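Local coordinates for long form salivary protein D7L (Phlebotomus duboscqi, PDB 6MT7) that binds and sequesters cysteinyl leukotrienes and a thromboxane A2 analogue, so countering host responses such as platelet aggregation while the sand fly feeds, at residues A[140-144]-A[160-165]; A[182-186]-A[216-220]. All coordinates share one frame; numbering follows the deposited sequence.

Contact 1 of 2, residues A[140-144]-A[160-165]; sequences ISDFC and CSAYYY
Cys144 and Cys160 join helix 140-144 covalently to helix 159-164, their SG atoms 2.0 Å apart and the bridge turned to a chi3 of -65°. The bond spans the point where the two backbones come nearest, and it draws the beta carbons in tightly, with Cys144 CB 3.5 Å from Cys160 CB. The two cysteines reach the bridge differently: Cys160 holds SG anti to its backbone N (chi1 175°), whereas SG of Cys144 lies beside its own N.

Each sulfur also meets a ring of the opposite helix. SG of Cys144 approaches CD2 of Tyr164 at 3.8 Å, and SG of Cys160 comes obliquely to the Phe143 ring. These two rings meet each other as well, their planes steeply inclined and their centroids 5.7 Å apart, with CE2 of Phe143 lying 3.8 Å from OH of Tyr164. That hydroxyl is hydrogen-bonded to the backbone N of Lys134, which fixes the far end of the tyrosine.

Apolar packing is carried by Ile140. Its CG1, anti to the carbonyl carbon, sits 3.5 Å from CB of Tyr164; the extended chain then takes CD1 to CD1 of Tyr165, also at 3.5 Å, while CG2 turns toward Ser161. The serine hydroxyl is only a van der Waals neighbour here and makes its hydrogen bond to Glu150. Around this layer, Tyr165 packs on Leu221 and Leu224 of helix 220-227 and on Tyr210 of helix 203-216.

No hydrogen bond crosses between the segments. Two short helices, running closer to antiparallel than parallel, their axes 9.4 Å apart at the closest, are held by a disulfide in a largely buried contact among aromatic and aliphatic side chains, consistent with the disulfide-braced, helical odorant-binding-protein architecture of the PBP/GOBP family, to which this D7 protein belongs.

Contact 2 of 2, residues A[182-186]-A[216-220]; sequences ILGIT and HNSQA
His216, the last residue of helix 203-216, lays its CB 3.5 Å from CD1 of Ile185, the two side chains crossing at about a right angle; its NE2 makes a weak hydrogen bond to Ser192. Asn217 leaves helical geometry and faces the other loop. With CG anti to its backbone N (chi1 -171°), its amide stands beside the Leu183 carbonyl without bonding to it directly, and two waters bridge the segments. One donates to Leu183 O and to Asn217 OD1, at 2.6 and 3.0 Å; the other donates to Gly184 O and accepts from Asn217 ND2, 2.7 Å from each. Gly184, with positive phi (87°), brings its CA near the same ND2. Such packing of one interhelical connection against another, here by apolar side chains and two bridging waters, belongs to the predominantly helical fold. OD1 of Asn217 also accepts from the backbone N of Gln219 at 2.9 Å, a capping bond in the turn between helices 203-216 and 220-227. Ala220, opening helix 220-227, places CB 3.7 Å from CB of Leu183 and also against CG1 of Ile185, while CD1 of Leu183 touches the Ala220 O at 3.5 Å.

How the contacts relate
The two contacts follow one another along the chain, contact 1 closing before contact 2 opens, without touching: their centres lie about 17 Å apart and their nearest atoms about 7 Å. Helix 220-227 connects them. Ala220 at its start belongs to contact 2, and Leu224 touches both Tyr165 of contact 1 and Leu183 of contact 2. Contact 1 is fastened by a covalent bridge in a buried setting, contact 2 by waters and light apolar packing in a partly buried one. Only contact 1 comes near a binding site: the Tyr164 side chain is about 10 Å from that of Lys136, a probable eicosanoid-binding residue. Neither contact supplies residues to the pocket holding the Triton X-100 fragment.

Contact 1 of 2, residues A[140-144]-A[160-165]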
ATOM      1  N   ILE A 140       8.119  -3.751  12.582  1.00 10.51           N
ATOM      2  CA  ILE A 140       8.107  -2.292  12.594  1.00  7.26           C
ATOM      3  C   ILE A 140       8.661  -1.760  13.911  1.00  8.01           C
ATOM      4  O   ILE A 140       9.495  -0.849  13.926  1.00 11.54           O
ATOM      5  CB  ILE A 140       6.679  -1.777  12.333  1.00  7.15           C
ATOM      6  CG1 ILE A 140       6.329  -1.986  10.857  1.00  8.89           C
ATOM      7  CG2 ILE A 140       6.563  -0.311  12.737  1.00  9.34           C
ATOM      8  CD1 ILE A 140       4.863  -1.823  10.530  1.00  6.84           C
ATOM      9  N   SER A 141       8.214  -2.325  15.037  1.00 11.03           N
ATOM     10  CA  SER A 141       8.681  -1.809  16.324  1.00 11.49           C
ATOM     11  C   SER A 141      10.194  -1.934  16.441  1.00 15.02           C
ATOM     12  O   SER A 141      10.872  -0.991  16.864  1.00 14.05           O
ATOM     13  CB  SER A 141       8.011  -2.537  17.495  1.00 13.47           C
ATOM     14  OG  SER A 141       8.112  -3.947  17.394  1.00 14.75           O
ATOM     15  N   ASP A 142      10.745  -3.082  16.046  1.00 14.36           N
ATOM     16  CA  ASP A 142      12.184  -3.286  16.185  1.00 14.84           C
ATOM     17  C   ASP A 142      12.970  -2.372  15.253  1.00 17.17           C
ATOM     18  O   ASP A 142      14.019  -1.839  15.639  1.00 17.27           O
ATOM     19  CB  ASP A 142      12.521  -4.758  15.942  1.00 15.28           C
ATOM     20  CG  ASP A 142      11.996  -5.655  17.047  1.00 23.57           C
ATOM     21  OD1 ASP A 142      12.063  -5.235  18.224  1.00 27.21           O
ATOM     22  OD2 ASP A 142      11.505  -6.768  16.751  1.00 22.92           O
ATOM     23  N   PHE A 143      12.466  -2.148  14.036  1.00 14.45           N
ATOM     24  CA  PHE A 143      13.165  -1.273  13.101  1.00 11.25           C
ATOM     25  C   PHE A 143      13.066   0.182  13.534  1.00 12.30           C
ATOM     26  O   PHE A 143      14.056   0.925  13.500  1.00 11.19           O
ATOM     27  CB  PHE A 143      12.598  -1.438  11.689  1.00  9.55           C
ATOM     28  CG  PHE A 143      13.248  -0.536  10.672  1.00 11.17           C
ATOM     29  CD1 PHE A 143      14.485  -0.866  10.126  1.00 16.68           C
ATOM     30  CD2 PHE A 143      12.639   0.641  10.273  1.00  9.56           C
ATOM     31  CE1 PHE A 143      15.100  -0.040   9.196  1.00 12.11           C
ATOM     32  CE2 PHE A 143      13.244   1.478   9.341  1.00 13.17           C
ATOM     33  CZ  PHE A 143      14.479   1.133   8.800  1.00 13.18           C
ATOM     34  N   CYS A 144      11.856   0.618  13.897  1.00 11.10           N
ATOM     35  CA  CYS A 144      11.645   2.012  14.244  1.00  7.35           C
ATOM     36  C   CYS A 144      12.235   2.365  15.607  1.00 11.24           C
ATOM     37  O   CYS A 144      12.532   3.538  15.850  1.00 14.39           O
ATOM     38  CB  CYS A 144      10.151   2.322  14.198  1.00  9.36           C
ATOM     39  SG  CYS A 144       9.523   2.305  12.509  1.00 12.49           S
ATOM     40  N   CYS A 160       8.284   7.055  12.908  1.00 15.38           N
ATOM     41  CA  CYS A 160       8.614   5.949  12.023  1.00 12.78           C
ATOM     42  C   CYS A 160       7.487   4.924  12.005  1.00 11.69           C
ATOM     43  O   CYS A 160       7.059   4.481  10.933  1.00 12.36           O
ATOM     44  CB  CYS A 160       9.943   5.329  12.483  1.00 12.66           C
ATOM     45  SG  CYS A 160      10.514   3.843  11.622  1.00 14.20           S
ATOM     46  N   SER A 161       6.983   4.558  13.189  1.00  7.19           N
ATOM     47  CA  SER A 161       5.945   3.534  13.282  1.00  9.73           C
ATOM     48  C   SER A 161       4.696   3.942  12.517  1.00 13.04           C
ATOM     49  O   SER A 161       4.079   3.118  11.830  1.00  9.62           O
ATOM     50  CB  SER A 161       5.596   3.273  14.747  1.00 15.69           C
ATOM     51  OG  SER A 161       6.572   2.458  15.365  1.00 19.05           O
ATOM     52  N   ALA A 162       4.309   5.216  12.619  1.00 12.42           N
ATOM     53  CA  ALA A 162       3.105   5.665  11.918  1.00 14.49           C
ATOM     54  C   ALA A 162       3.260   5.533  10.412  1.00 12.82           C
ATOM     55  O   ALA A 162       2.287   5.236   9.704  1.00  8.37           O
ATOM     56  CB  ALA A 162       2.778   7.108  12.295  1.00 13.97           C
ATOM     57  N   TYR A 163       4.473   5.764   9.898  1.00  9.91           N
ATOM     58  CA  TYR A 163       4.701   5.577   8.469  1.00 10.80           C
ATOM     59  C   TYR A 163       4.551   4.103   8.082  1.00  9.46           C
ATOM     60  O   TYR A 163       3.843   3.771   7.124  1.00  6.70           O
ATOM     61  CB  TYR A 163       6.087   6.107   8.062  1.00  9.92           C
ATOM     62  CG  TYR A 163       6.405   5.705   6.642  1.00 11.83           C
ATOM     63  CD1 TYR A 163       5.871   6.406   5.571  1.00 14.38           C
ATOM     64  CD2 TYR A 163       7.187   4.579   6.370  1.00 11.02           C
ATOM     65  CE1 TYR A 163       6.109   6.012   4.271  1.00 13.98           C
ATOM     66  CE2 TYR A 163       7.419   4.170   5.071  1.00 12.69           C
ATOM     67  CZ  TYR A 163       6.883   4.894   4.024  1.00 12.98           C
ATOM     68  OH  TYR A 163       7.115   4.504   2.725  1.00 15.59           O
ATOM     69  N   TYR A 164       5.193   3.195   8.820  1.00  7.27           N
ATOM     70  CA  TYR A 164       5.164   1.802   8.386  1.00  8.59           C
ATOM     71  C   TYR A 164       3.811   1.144   8.632  1.00  6.52           C
ATOM     72  O   TYR A 164       3.453   0.193   7.925  1.00  6.93           O
ATOM     73  CB  TYR A 164       6.298   1.021   9.055  1.00  6.58           C
ATOM     74  CG  TYR A 164       7.592   1.271   8.324  1.00  7.01           C
ATOM     75  CD1 TYR A 164       7.849   0.665   7.101  1.00  8.37           C
ATOM     76  CD2 TYR A 164       8.523   2.165   8.818  1.00  9.01           C
ATOM     77  CE1 TYR A 164       9.027   0.908   6.408  1.00 10.91           C
ATOM     78  CE2 TYR A 164       9.698   2.424   8.130  1.00  8.57           C
ATOM     79  CZ  TYR A 164       9.943   1.795   6.926  1.00 13.14           C
ATOM     80  OH  TYR A 164      11.113   2.052   6.245  1.00 11.16           O
ATOM     81  N   TYR A 165       3.042   1.632   9.605  1.00  6.65           N
ATOM     82  CA  TYR A 165       1.645   1.221   9.721  1.00  6.67           C
ATOM     83  C   TYR A 165       0.763   1.854   8.652  1.00  6.55           C
ATOM     84  O   TYR A 165      -0.418   1.505   8.566  1.00  7.02           O
ATOM     85  CB  TYR A 165       1.079   1.597  11.086  1.00  8.83           C
ATOM     86  CG  TYR A 165       1.717   0.904  12.261  1.00  7.08           C
ATOM     87  CD1 TYR A 165       2.157  -0.412  12.179  1.00  9.64           C
ATOM     88  CD2 TYR A 165       1.855   1.572  13.471  1.00 14.82           C
ATOM     89  CE1 TYR A 165       2.738  -1.045  13.291  1.00 11.15           C
ATOM     90  CE2 TYR A 165       2.432   0.958  14.576  1.00 15.28           C
ATOM     91  CZ  TYR A 165       2.870  -0.341  14.481  1.00 12.63           C
ATOM     92  OH  TYR A 165       3.439  -0.930  15.598  1.00 14.54           O
TER

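Contact 2 of 2, residues A[182-186]-A[216-220]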
ATOM      1  N   ILE A 182     -10.963  -4.641  10.351  1.00 16.21           N
ATOM      2  CA  ILE A 182     -10.758  -5.951  10.972  1.00 20.56           C
ATOM      3  C   ILE A 182      -9.996  -5.841  12.288  1.00 25.03           C
ATOM      4  O   ILE A 182     -10.065  -6.757  13.119  1.00 23.06           O
ATOM      5  CB  ILE A 182     -10.047  -6.907   9.991  1.00 24.73           C
ATOM      6  CG1 ILE A 182     -10.105  -8.350  10.502  1.00 27.24           C
ATOM      7  CG2 ILE A 182      -8.605  -6.483   9.767  1.00 20.82           C
ATOM      8  CD1 ILE A 182     -11.507  -8.885  10.666  1.00 28.95           C
ATOM      9  N   LEU A 183      -9.281  -4.740  12.507  1.00 17.17           N
ATOM     10  CA  LEU A 183      -8.581  -4.479  13.756  1.00 16.68           C
ATOM     11  C   LEU A 183      -9.445  -3.764  14.783  1.00 16.10           C
ATOM     12  O   LEU A 183      -8.933  -3.395  15.846  1.00 19.30           O
ATOM     13  CB  LEU A 183      -7.328  -3.637  13.498  1.00 18.10           C
ATOM     14  CG  LEU A 183      -6.398  -4.145  12.402  1.00 22.27           C
ATOM     15  CD1 LEU A 183      -5.141  -3.300  12.353  1.00 16.62           C
ATOM     16  CD2 LEU A 183      -6.071  -5.606  12.664  1.00 23.41           C
ATOM     17  N   GLY A 184     -10.729  -3.562  14.490  1.00 17.64           N
ATOM     18  CA  GLY A 184     -11.625  -2.897  15.410  1.00 18.87           C
ATOM     19  C   GLY A 184     -11.651  -1.392  15.302  1.00 18.62           C
ATOM     20  O   GLY A 184     -12.054  -0.725  16.262  1.00 21.45           O
ATOM     21  N   ILE A 185     -11.215  -0.833  14.177  1.00 10.58           N
ATOM     22  CA  ILE A 185     -11.260   0.606  13.931  1.00  8.84           C
ATOM     23  C   ILE A 185     -12.248   0.829  12.795  1.00  7.84           C
ATOM     24  O   ILE A 185     -11.977   0.448  11.650  1.00  8.24           O
ATOM     25  CB  ILE A 185      -9.882   1.176  13.564  1.00  9.95           C
ATOM     26  CG1 ILE A 185      -8.849   0.814  14.626  1.00 13.42           C
ATOM     27  CG2 ILE A 185      -9.964   2.696  13.365  1.00  8.90           C
ATOM     28  CD1 ILE A 185      -8.917   1.671  15.839  1.00 16.47           C
ATOM     29  N   THR A 186     -13.385   1.452  13.099  1.00  8.07           N
ATOM     30  CA  THR A 186     -14.379   1.678  12.060  1.00  7.93           C
ATOM     31  C   THR A 186     -13.928   2.799  11.132  1.00  9.41           C
ATOM     32  O   THR A 186     -13.008   3.562  11.430  1.00  7.93           O
ATOM     33  CB  THR A 186     -15.735   2.055  12.657  1.00  9.23           C
ATOM     34  OG1 THR A 186     -15.619   3.332  13.293  1.00  8.63           O
ATOM     35  CG2 THR A 186     -16.193   1.015  13.688  1.00 12.72           C
ATOM     36  N   HIS A 216      -8.705   4.303  20.196  1.00 17.42           N
ATOM     37  CA  HIS A 216      -9.910   3.605  19.765  1.00 20.86           C
ATOM     38  C   HIS A 216      -9.813   2.111  20.039  1.00 26.07           C
ATOM     39  O   HIS A 216     -10.785   1.496  20.500  1.00 24.56           O
ATOM     40  CB  HIS A 216     -10.176   3.866  18.283  1.00 20.16           C
ATOM     41  CG  HIS A 216     -10.677   5.245  17.997  1.00 23.70           C
ATOM     42  ND1 HIS A 216     -11.843   5.738  18.544  1.00 23.38           N
ATOM     43  CD2 HIS A 216     -10.173   6.237  17.228  1.00 22.00           C
ATOM     44  CE1 HIS A 216     -12.034   6.977  18.124  1.00 23.01           C
ATOM     45  NE2 HIS A 216     -11.036   7.302  17.322  1.00 23.94           N
ATOM     46  N   ASN A 217      -8.657   1.506  19.767  1.00 19.35           N
ATOM     47  CA  ASN A 217      -8.460   0.088  20.053  1.00 16.82           C
ATOM     48  C   ASN A 217      -6.992  -0.143  20.377  1.00 24.73           C
ATOM     49  O   ASN A 217      -6.124   0.046  19.516  1.00 16.90           O
ATOM     50  CB  ASN A 217      -8.904  -0.786  18.877  1.00 18.51           C
ATOM     51  CG  ASN A 217      -8.919  -2.267  19.226  1.00 22.83           C
ATOM     52  OD1 ASN A 217      -7.878  -2.862  19.489  1.00 27.87           O
ATOM     53  ND2 ASN A 217     -10.106  -2.867  19.232  1.00 24.43           N
ATOM     54  N   SER A 218      -6.717  -0.554  21.617  1.00 25.61           N
ATOM     55  CA  SER A 218      -5.337  -0.651  22.079  1.00 23.93           C
ATOM     56  C   SER A 218      -4.562  -1.787  21.426  1.00 22.40           C
ATOM     57  O   SER A 218      -3.329  -1.796  21.513  1.00 27.38           O
ATOM     58  CB  SER A 218      -5.297  -0.812  23.603  1.00 27.00           C
ATOM     59  OG  SER A 218      -6.006  -1.968  24.012  1.00 31.02           O
ATOM     60  N   GLN A 219      -5.234  -2.736  20.774  1.00 20.71           N
ATOM     61  CA  GLN A 219      -4.536  -3.856  20.160  1.00 24.51           C
ATOM     62  C   GLN A 219      -4.333  -3.699  18.659  1.00 21.72           C
ATOM     63  O   GLN A 219      -3.545  -4.453  18.082  1.00 22.69           O
ATOM     64  CB  GLN A 219      -5.284  -5.166  20.439  1.00 30.35           C
ATOM     65  CG  GLN A 219      -5.502  -5.457  21.921  1.00 42.81           C
ATOM     66  CD  GLN A 219      -4.317  -5.064  22.794  1.00 50.45           C
ATOM     67  OE1 GLN A 219      -4.463  -4.315  23.763  1.00 53.61           O
ATOM     68  NE2 GLN A 219      -3.145  -5.595  22.471  1.00 51.70           N
ATOM     69  N   ALA A 220      -5.003  -2.735  18.023  1.00 15.63           N
ATOM     70  CA  ALA A 220      -4.970  -2.642  16.563  1.00 12.56           C
ATOM     71  C   ALA A 220      -3.547  -2.480  16.058  1.00 11.71           C
ATOM     72  O   ALA A 220      -3.113  -3.197  15.150  1.00 15.03           O
ATOM     73  CB  ALA A 220      -5.846  -1.477  16.087  1.00 13.82           C
TER
HETATM   74  O   HOH W   1      -7.401  -4.916  17.374  1.00 26.02           O
HETATM   75  O   HOH W   2     -12.562  -1.781  18.729  1.00 27.06           O